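Local coordinates for 3-dehydroquinate dehydratase (Clostridium difficile, PDB 4H3D), which catalyses the cis-dehydration of 3-dehydroquinate to 3-dehydroshikimate through an imine on an active-site lysine, the third step of the chorismate pathway, at residues B[117-122]-B[142-147]; B[150-155]-B[185-190]; B[173-178]-B[204-209]; B[215-220]-B[238-243]. All coordinates share one frame; numbering follows the deposited sequence. Where two conformers were deposited one is given.

Contact 1 of 4, residues B[117-122]-B[142-147]; sequences IDVELF and VIISNH. With SHL (5-hydroxy-6-methyl-4-oxo-4H-pyran-2-carboxylic acid), chain I.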
# COMPACT_ATOMS: atom_id res chain seq x y z
N ILE B 117 16.39 -14.03 -17.59
CA ILE B 117 16.50 -15.26 -16.81
C ILE B 117 16.75 -14.87 -15.37
O ILE B 117 17.32 -13.81 -15.12
CB ILE B 117 17.65 -16.21 -17.28
CG1 ILE B 117 19.01 -15.50 -17.29
CG2 ILE B 117 17.33 -16.77 -18.63
CD1 ILE B 117 20.23 -16.46 -17.50
N ASP B 118 16.32 -15.72 -14.45
CA ASP B 118 16.53 -15.48 -13.02
C ASP B 118 17.56 -16.49 -12.52
O ASP B 118 17.34 -17.70 -12.62
CB ASP B 118 15.19 -15.57 -12.25
CG ASP B 118 15.35 -15.48 -10.71
OD1 ASP B 118 16.21 -16.19 -10.16
OD2 ASP B 118 14.55 -14.76 -10.06
N VAL B 119 18.69 -15.99 -12.03
CA VAL B 119 19.73 -16.85 -11.47
C VAL B 119 19.90 -16.52 -9.97
O VAL B 119 19.90 -15.37 -9.58
CB VAL B 119 21.07 -16.74 -12.26
CG1 VAL B 119 20.83 -16.97 -13.76
CG2 VAL B 119 21.71 -15.43 -12.06
N GLU B 120 20.07 -17.55 -9.16
CA GLU B 120 20.15 -17.38 -7.71
C GLU B 120 21.56 -17.06 -7.20
O GLU B 120 22.51 -17.78 -7.50
CB GLU B 120 19.63 -18.66 -7.05
CG GLU B 120 18.17 -18.84 -7.25
CD GLU B 120 17.71 -20.27 -7.06
OE1 GLU B 120 18.56 -21.15 -6.76
OE2 GLU B 120 16.50 -20.52 -7.21
N LEU B 121 21.68 -15.98 -6.42
CA LEU B 121 22.94 -15.56 -5.78
C LEU B 121 23.65 -16.73 -5.07
O LEU B 121 24.87 -16.88 -5.14
CB LEU B 121 22.66 -14.47 -4.75
CG LEU B 121 23.87 -13.87 -4.03
CD1 LEU B 121 24.82 -13.19 -5.02
CD2 LEU B 121 23.42 -12.90 -2.95
N PHE B 122 22.86 -17.55 -4.41
CA PHE B 122 23.35 -18.64 -3.59
C PHE B 122 24.06 -19.77 -4.38
O PHE B 122 24.76 -20.59 -3.80
CB PHE B 122 22.18 -19.19 -2.73
CG PHE B 122 22.62 -19.80 -1.42
CD1 PHE B 122 23.17 -18.99 -0.43
CD2 PHE B 122 22.44 -21.14 -1.15
CE1 PHE B 122 23.56 -19.51 0.78
CE2 PHE B 122 22.83 -21.68 0.06
CZ PHE B 122 23.40 -20.87 1.03
N VAL B 142 19.49 -10.25 -16.97
CA VAL B 142 19.60 -11.16 -15.85
C VAL B 142 19.12 -10.58 -14.54
O VAL B 142 19.47 -9.47 -14.16
CB VAL B 142 21.05 -11.64 -15.67
CG1 VAL B 142 21.17 -12.61 -14.45
CG2 VAL B 142 21.54 -12.34 -16.94
N ILE B 143 18.26 -11.34 -13.89
CA ILE B 143 17.82 -11.07 -12.55
C ILE B 143 18.69 -12.00 -11.69
O ILE B 143 18.78 -13.19 -11.99
CB ILE B 143 16.33 -11.47 -12.32
CG1 ILE B 143 15.38 -10.48 -12.99
CG2 ILE B 143 16.00 -11.54 -10.83
CD1 ILE B 143 13.92 -10.89 -12.89
N ILE B 144 19.39 -11.46 -10.68
CA ILE B 144 20.08 -12.32 -9.72
C ILE B 144 19.20 -12.22 -8.48
O ILE B 144 18.92 -11.13 -8.01
CB ILE B 144 21.52 -11.90 -9.44
CG1 ILE B 144 22.34 -11.98 -10.73
CG2 ILE B 144 22.12 -12.78 -8.33
CD1 ILE B 144 23.85 -11.62 -10.58
N SER B 145 18.72 -13.34 -7.99
CA SER B 145 17.79 -13.32 -6.88
C SER B 145 18.30 -13.99 -5.62
O SER B 145 19.20 -14.83 -5.64
CB SER B 145 16.48 -14.01 -7.30
OG SER B 145 16.68 -15.39 -7.55
N ASN B 146 17.69 -13.59 -4.50
CA ASN B 146 17.96 -14.18 -3.19
C ASN B 146 16.68 -14.15 -2.37
O ASN B 146 15.90 -13.18 -2.44
CB ASN B 146 19.08 -13.42 -2.49
CG ASN B 146 19.42 -13.99 -1.11
OD1 ASN B 146 19.32 -13.28 -0.11
ND2 ASN B 146 19.79 -15.26 -1.05
N HIS B 147 16.46 -15.20 -1.60
CA HIS B 147 15.27 -15.33 -0.77
C HIS B 147 15.58 -15.73 0.67
O HIS B 147 16.55 -16.46 0.93
CB HIS B 147 14.37 -16.42 -1.34
CG HIS B 147 14.04 -16.22 -2.78
ND1 HIS B 147 14.92 -16.53 -3.79
CD2 HIS B 147 12.92 -15.76 -3.38
CE1 HIS B 147 14.37 -16.24 -4.95
NE2 HIS B 147 13.15 -15.78 -4.73
OAD SHL I . 5.47 -13.02 -5.74
CAH SHL I . 6.07 -13.73 -4.91
OAA SHL I . 5.49 -14.16 -3.88
CAK SHL I . 7.46 -14.07 -5.16
OAG SHL I . 8.08 -13.55 -6.35
CAF SHL I . 9.36 -14.01 -6.71
CAL SHL I . 9.88 -13.63 -7.90
CAJ SHL I . 9.95 -14.91 -5.88
OAC SHL I . 11.15 -15.39 -6.20
CAI SHL I . 9.35 -15.32 -4.73
CAE SHL I . 8.13 -14.90 -4.36
OAB SHL I . 9.98 -16.16 -3.92
O HOH W 1 20.00 -16.83 -3.82

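Contact 2 of 4, residues B[150-155]-B[185-190]; sequences NKTPKK and VLVLLE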
# COMPACT_ATOMS: atom_id res chain seq x y z
N ASN B 150 12.40 -17.19 6.27
CA ASN B 150 12.23 -17.23 7.73
C ASN B 150 12.40 -15.90 8.46
O ASN B 150 11.93 -15.74 9.57
CB ASN B 150 13.23 -18.21 8.31
CG ASN B 150 13.08 -19.60 7.73
OD1 ASN B 150 14.04 -20.17 7.22
ND2 ASN B 150 11.87 -20.13 7.77
N LYS B 151 13.10 -14.96 7.85
CA LYS B 151 13.33 -13.68 8.51
C LYS B 151 13.59 -12.55 7.51
O LYS B 151 13.73 -12.79 6.31
CB LYS B 151 14.54 -13.79 9.45
CG LYS B 151 15.89 -13.89 8.74
CD LYS B 151 17.03 -13.89 9.74
CE LYS B 151 18.37 -13.67 9.06
NZ LYS B 151 18.63 -14.62 7.98
N THR B 152 13.64 -11.34 8.04
CA THR B 152 13.99 -10.16 7.27
C THR B 152 15.37 -9.70 7.76
O THR B 152 15.51 -9.23 8.88
CB THR B 152 12.96 -9.03 7.44
OG1 THR B 152 11.68 -9.48 6.96
CG2 THR B 152 13.41 -7.77 6.65
N PRO B 153 16.40 -9.88 6.93
CA PRO B 153 17.72 -9.45 7.37
C PRO B 153 17.71 -7.93 7.63
O PRO B 153 16.83 -7.21 7.12
CB PRO B 153 18.62 -9.82 6.19
CG PRO B 153 17.87 -10.87 5.45
CD PRO B 153 16.44 -10.51 5.59
N LYS B 154 18.68 -7.46 8.40
CA LYS B 154 18.78 -6.04 8.71
C LYS B 154 18.95 -5.22 7.43
O LYS B 154 19.40 -5.74 6.40
CB LYS B 154 19.95 -5.78 9.67
CG LYS B 154 19.88 -6.63 10.94
CD LYS B 154 18.50 -6.55 11.50
CE LYS B 154 18.29 -7.39 12.73
NZ LYS B 154 16.85 -7.36 13.07
N LYS B 155 18.57 -3.95 7.49
CA LYS B 155 18.69 -3.05 6.33
C LYS B 155 20.05 -3.16 5.62
O LYS B 155 20.11 -3.36 4.42
CB LYS B 155 18.45 -1.60 6.81
CG LYS B 155 18.62 -0.53 5.74
CD LYS B 155 18.26 0.86 6.28
CE LYS B 155 19.18 1.36 7.40
NZ LYS B 155 20.56 1.68 6.93
N VAL B 185 8.46 -5.45 7.66
CA VAL B 185 7.95 -4.99 6.35
C VAL B 185 8.53 -3.60 6.08
O VAL B 185 9.01 -3.32 4.97
CB VAL B 185 6.44 -4.91 6.32
CG1 VAL B 185 5.97 -4.40 4.95
CG2 VAL B 185 5.80 -6.26 6.64
N LEU B 186 8.50 -2.74 7.09
CA LEU B 186 9.03 -1.39 6.95
C LEU B 186 10.55 -1.40 6.70
O LEU B 186 11.07 -0.59 5.93
CB LEU B 186 8.66 -0.51 8.17
CG LEU B 186 7.14 -0.35 8.43
CD1 LEU B 186 6.89 0.54 9.64
CD2 LEU B 186 6.43 0.23 7.21
N VAL B 187 11.27 -2.33 7.33
CA VAL B 187 12.73 -2.46 7.10
C VAL B 187 13.04 -2.79 5.63
O VAL B 187 13.94 -2.17 4.99
CB VAL B 187 13.35 -3.52 8.02
CG1 VAL B 187 14.80 -3.87 7.59
CG2 VAL B 187 13.27 -3.06 9.51
N LEU B 188 12.28 -3.73 5.07
CA LEU B 188 12.42 -4.09 3.66
C LEU B 188 12.20 -2.85 2.79
O LEU B 188 13.00 -2.56 1.86
CB LEU B 188 11.42 -5.22 3.28
CG LEU B 188 11.44 -5.76 1.84
CD1 LEU B 188 10.66 -4.86 0.86
CD2 LEU B 188 12.89 -6.02 1.34
N LEU B 189 11.16 -2.08 3.10
CA LEU B 189 10.88 -0.84 2.35
C LEU B 189 11.97 0.22 2.56
O LEU B 189 12.35 0.92 1.61
CB LEU B 189 9.49 -0.28 2.72
CG LEU B 189 8.28 -1.11 2.27
CD1 LEU B 189 6.98 -0.43 2.72
CD2 LEU B 189 8.28 -1.34 0.75
N GLU B 190 12.47 0.34 3.78
CA GLU B 190 13.57 1.28 4.09
C GLU B 190 14.86 0.92 3.32
O GLU B 190 15.55 1.80 2.77
CB GLU B 190 13.86 1.29 5.60
CG GLU B 190 14.93 2.33 6.01
CD GLU B 190 15.38 2.19 7.46
OE1 GLU B 190 16.07 3.12 7.95
OE2 GLU B 190 15.08 1.14 8.09

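Contact 3 of 4, residues B[173-178]-B[204-209]; sequences PKIAVM and IITMSM. With SHL (5-hydroxy-6-methyl-4-oxo-4H-pyran-2-carboxylic acid), chain I.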
# COMPACT_ATOMS: atom_id res chain seq x y z
N PRO B 173 18.84 -6.75 -9.69
CA PRO B 173 18.92 -7.41 -8.40
C PRO B 173 17.53 -7.63 -7.82
O PRO B 173 16.68 -6.73 -7.90
CB PRO B 173 19.67 -6.41 -7.53
CG PRO B 173 20.46 -5.60 -8.46
CD PRO B 173 19.65 -5.52 -9.73
N LYS B 174 17.30 -8.80 -7.23
CA LYS B 174 16.00 -9.11 -6.66
C LYS B 174 16.15 -9.75 -5.30
O LYS B 174 16.94 -10.69 -5.14
CB LYS B 174 15.23 -10.08 -7.55
CG LYS B 174 13.89 -10.57 -6.93
CD LYS B 174 13.21 -11.57 -7.81
CE LYS B 174 11.90 -12.04 -7.18
NZ LYS B 174 11.22 -13.09 -8.00
N ILE B 175 15.39 -9.27 -4.33
CA ILE B 175 15.38 -9.87 -3.01
C ILE B 175 13.99 -9.99 -2.47
O ILE B 175 13.16 -9.08 -2.61
CB ILE B 175 16.36 -9.17 -1.99
CG1 ILE B 175 16.61 -10.10 -0.81
CG2 ILE B 175 15.84 -7.82 -1.53
CD1 ILE B 175 17.75 -9.67 0.09
N ALA B 176 13.70 -11.15 -1.91
CA ALA B 176 12.41 -11.44 -1.29
C ALA B 176 12.68 -11.96 0.13
O ALA B 176 13.44 -12.92 0.31
CB ALA B 176 11.64 -12.48 -2.11
N VAL B 177 12.04 -11.34 1.12
CA VAL B 177 12.27 -11.68 2.52
C VAL B 177 10.95 -11.90 3.25
O VAL B 177 9.89 -11.47 2.79
CB VAL B 177 13.09 -10.58 3.23
CG1 VAL B 177 14.47 -10.45 2.56
CG2 VAL B 177 12.35 -9.23 3.22
N MET B 178 11.01 -12.58 4.40
CA MET B 178 9.82 -12.91 5.16
C MET B 178 9.74 -12.06 6.43
O MET B 178 10.64 -12.13 7.28
CB MET B 178 9.84 -14.40 5.53
CG MET B 178 8.57 -14.89 6.27
SD MET B 178 7.10 -14.82 5.19
CE MET B 178 7.47 -16.07 3.96
N ILE B 204 16.00 -2.17 -9.26
CA ILE B 204 16.00 -3.26 -8.31
C ILE B 204 14.58 -3.74 -8.09
O ILE B 204 13.60 -3.01 -8.37
CB ILE B 204 16.63 -2.86 -6.96
CG1 ILE B 204 15.77 -1.80 -6.24
CG2 ILE B 204 18.09 -2.34 -7.18
CD1 ILE B 204 16.29 -1.39 -4.89
N ILE B 205 14.48 -4.97 -7.61
CA ILE B 205 13.22 -5.65 -7.33
C ILE B 205 13.25 -6.14 -5.90
O ILE B 205 14.16 -6.89 -5.52
CB ILE B 205 13.07 -6.90 -8.23
CG1 ILE B 205 13.19 -6.53 -9.71
CG2 ILE B 205 11.75 -7.64 -7.93
CD1 ILE B 205 13.47 -7.79 -10.63
N THR B 206 12.27 -5.75 -5.09
CA THR B 206 12.21 -6.20 -3.70
C THR B 206 10.81 -6.48 -3.28
O THR B 206 9.84 -5.88 -3.82
CB THR B 206 12.73 -5.13 -2.71
OG1 THR B 206 11.80 -4.03 -2.65
CG2 THR B 206 14.14 -4.64 -3.12
N MET B 207 10.66 -7.41 -2.34
CA MET B 207 9.35 -7.71 -1.76
C MET B 207 9.47 -8.31 -0.38
O MET B 207 10.48 -8.92 -0.02
CB MET B 207 8.54 -8.66 -2.64
CG MET B 207 9.01 -10.09 -2.61
SD MET B 207 8.03 -11.14 -3.69
CE MET B 207 8.35 -10.38 -5.29
N SER B 208 8.42 -8.09 0.39
CA SER B 208 8.24 -8.63 1.71
C SER B 208 7.07 -9.56 1.48
O SER B 208 6.00 -9.14 1.02
CB SER B 208 7.87 -7.53 2.72
OG SER B 208 7.74 -8.08 4.01
N MET B 209 7.26 -10.83 1.77
CA MET B 209 6.27 -11.85 1.52
C MET B 209 5.20 -11.92 2.64
O MET B 209 5.26 -11.16 3.60
CB MET B 209 6.98 -13.21 1.35
CG MET B 209 7.94 -13.24 0.15
SD MET B 209 8.76 -14.85 -0.08
CE MET B 209 9.81 -14.91 1.36
OAD SHL I . 5.47 -13.02 -5.74
CAH SHL I . 6.07 -13.73 -4.91
OAA SHL I . 5.49 -14.16 -3.88
CAK SHL I . 7.46 -14.07 -5.16
OAG SHL I . 8.08 -13.55 -6.35
CAF SHL I . 9.36 -14.01 -6.71
CAL SHL I . 9.88 -13.63 -7.90
CAJ SHL I . 9.95 -14.91 -5.88
OAC SHL I . 11.15 -15.39 -6.20
CAI SHL I . 9.35 -15.32 -4.73
CAE SHL I . 8.13 -14.90 -4.36
OAB SHL I . 9.98 -16.16 -3.92

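Contact 4 of 4, residues B[215-220]-B[238-243]; sequences ISRLCG and PGQISF. With SHL (5-hydroxy-6-methyl-4-oxo-4H-pyran-2-carboxylic acid), chain I.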
# COMPACT_ATOMS: atom_id res chain seq x y z
N ILE B 215 1.93 -4.62 1.12
CA ILE B 215 2.22 -3.22 0.79
C ILE B 215 3.45 -3.13 -0.10
O ILE B 215 3.54 -2.26 -1.00
CB ILE B 215 2.46 -2.35 2.09
CG1 ILE B 215 2.78 -0.88 1.73
CG2 ILE B 215 3.60 -2.93 2.94
CD1 ILE B 215 3.07 0.02 2.97
N SER B 216 4.41 -4.03 0.14
CA SER B 216 5.65 -4.03 -0.61
C SER B 216 5.44 -4.34 -2.10
O SER B 216 6.34 -4.10 -2.90
CB SER B 216 6.64 -5.03 -0.03
OG SER B 216 6.22 -6.36 -0.27
N ARG B 217 4.28 -4.91 -2.43
CA ARG B 217 3.95 -5.24 -3.82
C ARG B 217 3.23 -4.09 -4.49
O ARG B 217 3.08 -4.08 -5.73
CB ARG B 217 3.01 -6.44 -3.90
CG ARG B 217 3.55 -7.68 -3.28
CD ARG B 217 2.60 -8.85 -3.46
NE ARG B 217 3.12 -10.04 -2.80
CZ ARG B 217 3.83 -11.00 -3.38
NH1 ARG B 217 4.11 -10.95 -4.69
NH2 ARG B 217 4.24 -12.03 -2.67
N LEU B 218 2.78 -3.13 -3.68
CA LEU B 218 1.96 -2.03 -4.19
C LEU B 218 2.69 -0.72 -4.34
O LEU B 218 2.33 0.07 -5.21
CB LEU B 218 0.78 -1.78 -3.23
CG LEU B 218 -0.13 -2.96 -2.87
CD1 LEU B 218 -1.22 -2.51 -1.92
CD2 LEU B 218 -0.75 -3.57 -4.12
N CYS B 219 3.71 -0.50 -3.52
CA CYS B 219 4.32 0.83 -3.40
C CYS B 219 5.68 1.01 -4.08
O CYS B 219 6.47 1.86 -3.66
CB CYS B 219 4.45 1.17 -1.92
SG CYS B 219 5.62 0.09 -1.07
N GLY B 220 5.94 0.23 -5.12
CA GLY B 220 7.20 0.32 -5.84
C GLY B 220 7.52 1.69 -6.42
O GLY B 220 8.68 2.12 -6.39
N PRO B 238 -2.50 -17.25 1.12
CA PRO B 238 -2.58 -15.79 0.92
C PRO B 238 -1.23 -15.10 0.76
O PRO B 238 -0.20 -15.76 0.66
CB PRO B 238 -3.30 -15.31 2.18
CG PRO B 238 -2.91 -16.27 3.21
CD PRO B 238 -2.78 -17.60 2.52
N GLY B 239 -1.23 -13.77 0.77
CA GLY B 239 -0.01 -12.99 0.57
C GLY B 239 0.22 -12.69 -0.92
O GLY B 239 1.27 -12.16 -1.30
N GLN B 240 -0.77 -13.04 -1.75
CA GLN B 240 -0.71 -12.82 -3.20
C GLN B 240 -1.86 -11.90 -3.63
O GLN B 240 -2.88 -11.83 -2.96
CB GLN B 240 -0.84 -14.15 -3.95
CG GLN B 240 0.25 -15.19 -3.64
CD GLN B 240 1.60 -14.88 -4.28
OE1 GLN B 240 1.72 -14.03 -5.16
NE2 GLN B 240 2.63 -15.60 -3.83
N ILE B 241 -1.67 -11.21 -4.74
CA ILE B 241 -2.69 -10.31 -5.27
C ILE B 241 -2.86 -10.68 -6.75
O ILE B 241 -1.86 -10.82 -7.46
CB ILE B 241 -2.28 -8.82 -5.06
CG1 ILE B 241 -3.28 -7.86 -5.70
CG2 ILE B 241 -0.91 -8.54 -5.62
CD1 ILE B 241 -2.99 -6.40 -5.38
N SER B 242 -4.10 -10.88 -7.21
CA SER B 242 -4.32 -11.24 -8.62
C SER B 242 -3.83 -10.06 -9.45
O SER B 242 -3.97 -8.89 -9.03
CB SER B 242 -5.78 -11.53 -8.90
OG SER B 242 -6.53 -10.33 -8.91
N PHE B 243 -3.28 -10.34 -10.62
CA PHE B 243 -2.64 -9.31 -11.42
C PHE B 243 -3.56 -8.18 -11.89
O PHE B 243 -3.11 -7.05 -12.05
CB PHE B 243 -1.84 -9.93 -12.59
CG PHE B 243 -2.68 -10.39 -13.75
CD1 PHE B 243 -2.98 -9.52 -14.79
CD2 PHE B 243 -3.14 -11.70 -13.82
CE1 PHE B 243 -3.74 -9.95 -15.86
CE2 PHE B 243 -3.90 -12.12 -14.89
CZ PHE B 243 -4.20 -11.25 -15.91
OAD SHL I . 5.47 -13.02 -5.74
CAH SHL I . 6.07 -13.73 -4.91
OAA SHL I . 5.49 -14.16 -3.88
CAK SHL I . 7.46 -14.07 -5.16
OAG SHL I . 8.08 -13.55 -6.35
CAF SHL I . 9.36 -14.01 -6.71
CAL SHL I . 9.88 -13.63 -7.90
CAJ SHL I . 9.95 -14.91 -5.88
OAC SHL I . 11.15 -15.39 -6.20
CAI SHL I . 9.35 -15.32 -4.73
CAE SHL I . 8.13 -14.90 -4.36
OAB SHL I . 9.98 -16.16 -3.92

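Contact 1 of 4, residues B[117-122]-B[142-147]
Ser-145 and Asp-118 meet on the face of the sheet that looks into the barrel: the serine OG gives a hydrogen bond of 2.8 Å to Asp-118 OD1, which takes it on the syn side, close to the carboxylate plane. A chi1 of 174° sets CG of Asp-118 anti to the backbone N, where its carboxylate meets Ser-145 OG. The other carboxylate oxygen, OD2, lies against the Ile-143 CG2 methyl and makes a salt bridge to Arg-86. Glu-120, on the same face, also pairs with Arg-86 and takes a bond from Ser-87 N.

The backbones run parallel, their axes 40° apart. Ile-143 N to Ile-117 O and Val-119 N to Ile-143 O are nearly straight bonds, and Ser-145 N to Val-119 O, at 2.8 Å, continues the ladder. Past the end of strand 117-120, Leu-121 N still donates to Ser-145 O (2.8 Å), an oxygen that also receives a water bound to Phe-122 N and Asn-146 ND2.

On the opposite face the contact is apolar. Val-119 CG2 touches Val-142 CG1 at 3.7 Å and Ile-144 CG1 at 3.8 Å, while Ile-117 and Val-142 lie side by side.

Near the C-terminal end of strand 141-148 the catalytic His-147 brings NE2 to 2.5 Å from OAC of the bound ligand, a short hydrogen bond met at the ring edge; its ND1 is bonded to Glu-90. The two strands belong to a beta-alpha-beta unit of the TIM barrel: helix 125-137 covers Ile-117, Val-119 and Val-142, with strands 81-84 and 172-177 flanking them.

Contact 2 of 4, residues B[150-155]-B[185-190]
Lys-155 and Glu-190 make the closest approach here, and they do so through carbon. Lys-155 CD sits 3.4 Å from Glu-190 CD, the carboxylate carbon. Lys-155 CE lies 3.6 Å from Glu-190 OE1, and the aliphatic part of one chain thus rests on the carboxylate of the other. In both residues chi1 sets CG anti to the backbone N (176° in Lys-155, -176° in Glu-190). The two side chains cross obliquely.

The charges themselves stay apart, with Lys-155 NZ 4.8 Å from Glu-190 OE1. Each has its own partner: NZ, at the end of a chain bent at chi3 and chi4, forms a salt bridge with Glu-194, and OE1 forms one with Lys-183 of the second subunit. At this separation the opposite charges should still attract each other mildly.

In the TIM barrel, 150-155 is the loop that leaves strand 141-148 and enters helix 155-167, with Lys-154 as N-cap; 185-190 is part of the next helix, 182-199. The contact therefore joins the loop leading into helix 155-167, and the first residue of that helix, to helix 182-199.

Val-187 supplies the remaining van der Waals contact. Its CG1 methyl faces the loop backbone, with Val-187 CG1 3.8 Å from Lys-155 N and 3.9 Å from Pro-153 O, and meets the Thr-152 CG2 methyl at 4.2 Å. The methyl covers Pro-153 O, which has no polar partner in the model. Thr-152 OG1 makes a weak hydrogen bond to Met-178 O, while Leu-188, next along the helix, packs on Val-177 of strand 172-177.

Contact 3 of 4, residues B[173-178]-B[204-209]
Ala-176 and Met-207 pack closely in the middle of two adjacent parallel strands of the TIM barrel, 173-177 and 205-208, joined through helix 182-199 as a beta-alpha-beta unit. In the Met-207 conformer described, chi1 of 74° puts CG between the backbone N and the carbonyl carbon, and there Met-207 CG touches Ala-176 CB at 3.6 Å.

The strand axes are only 3° from parallel, and five backbone hydrogen bonds close the ladder, from Ile-205 N to Pro-173 O at one end to Met-209 N to Val-177 O at the other. Lys-174 CG lies 3.8 Å from Ile-205 CG2 on the barrel-interior face. On the outer face, towards helices 155-167 and 182-199, Ile-175 CG2 meets Thr-206 CG2 at 3.9 Å, and Thr-206 OG1 bonds to Thr-192.

Beyond the strands the solvent side is confined to Met-178, which is partly exposed. Its terminal methyl nonetheless reaches back, Met-178 CE lying 3.7 Å from CE of buried Met-209, the two side chains crossing at about a right angle.

The interior face is occupied by the ligand. In the same conformer, Met-207 SD comes to 3.3 Å from CAK of the pyran ring. The Schiff-base residue Lys-174 has a fully extended side chain, and Lys-174 NZ is covalently bonded to CAL of the ligand at 1.4 Å.

Contact 4 of 4, residues B[215-220]-B[238-243]
Carboxylate oxygen OAA of the bound ligand is gripped by both segments: Arg-217 NH2 donates to it at 2.8 Å in a nearly straight bond, and, in the conformer described, Gln-240 NE2 adds a longer, more bent one of 3.2 Å. The second oxygen, OAD, takes Arg-217 NH1 at 2.7 Å, lying in the guanidinium plane at its edge, so arginine and carboxylate form a two-pronged pair.

The arginine is extended from CG to NE, and its charged end also passes close to the backbone of the other segment, with Arg-217 NE 3.2 Å from Gly-239 O. In that same conformer Gln-240 OE1 lies over one face of the guanidinium. Arg-217 and Gln-240 both bind 3-dehydroquinate, and the loop 238-243 leads from strand 227-229 of the TIM barrel into helix 243-256.

Away from the ligand the contact turns apolar. Leu-218 CD2 meets Ile-241 CD1 at 3.8 Å, the two side chains pointing obliquely past one another, and Ile-241 CG2 lies 4.1 Å from Arg-217 CD. Leu-246 of helix 243-256 touches both Leu-218 and Ile-241, and Leu-252 of the second subunit also packs on Ile-241.

In the fold
Contacts 1, 3 and 4 converge on the same ligand: contact 1 brings His-147, contact 3 the modified Lys-174 and contact 4 the carboxylate-binding Arg-217 and Gln-240. Contacts 1 and 3 are neighbours in one sheet, centres 11 Å apart, probably hydrogen-bonded between Ile-144 O and Lys-174 N (2.9 Å). Contacts 1 and 4 do not touch; their centres are 20 Å apart and the ligand lies between their polar groups. Contact 3 meets contact 4 where Ser-208 N approaches Ser-216 OG at 2.9 Å. Contact 2 stands outside the barrel, its centre 9 Å from that of contact 3, with Pro-153 CD 3.6 Å from Val-177 CG1; both it and contact 4 reach the second subunit.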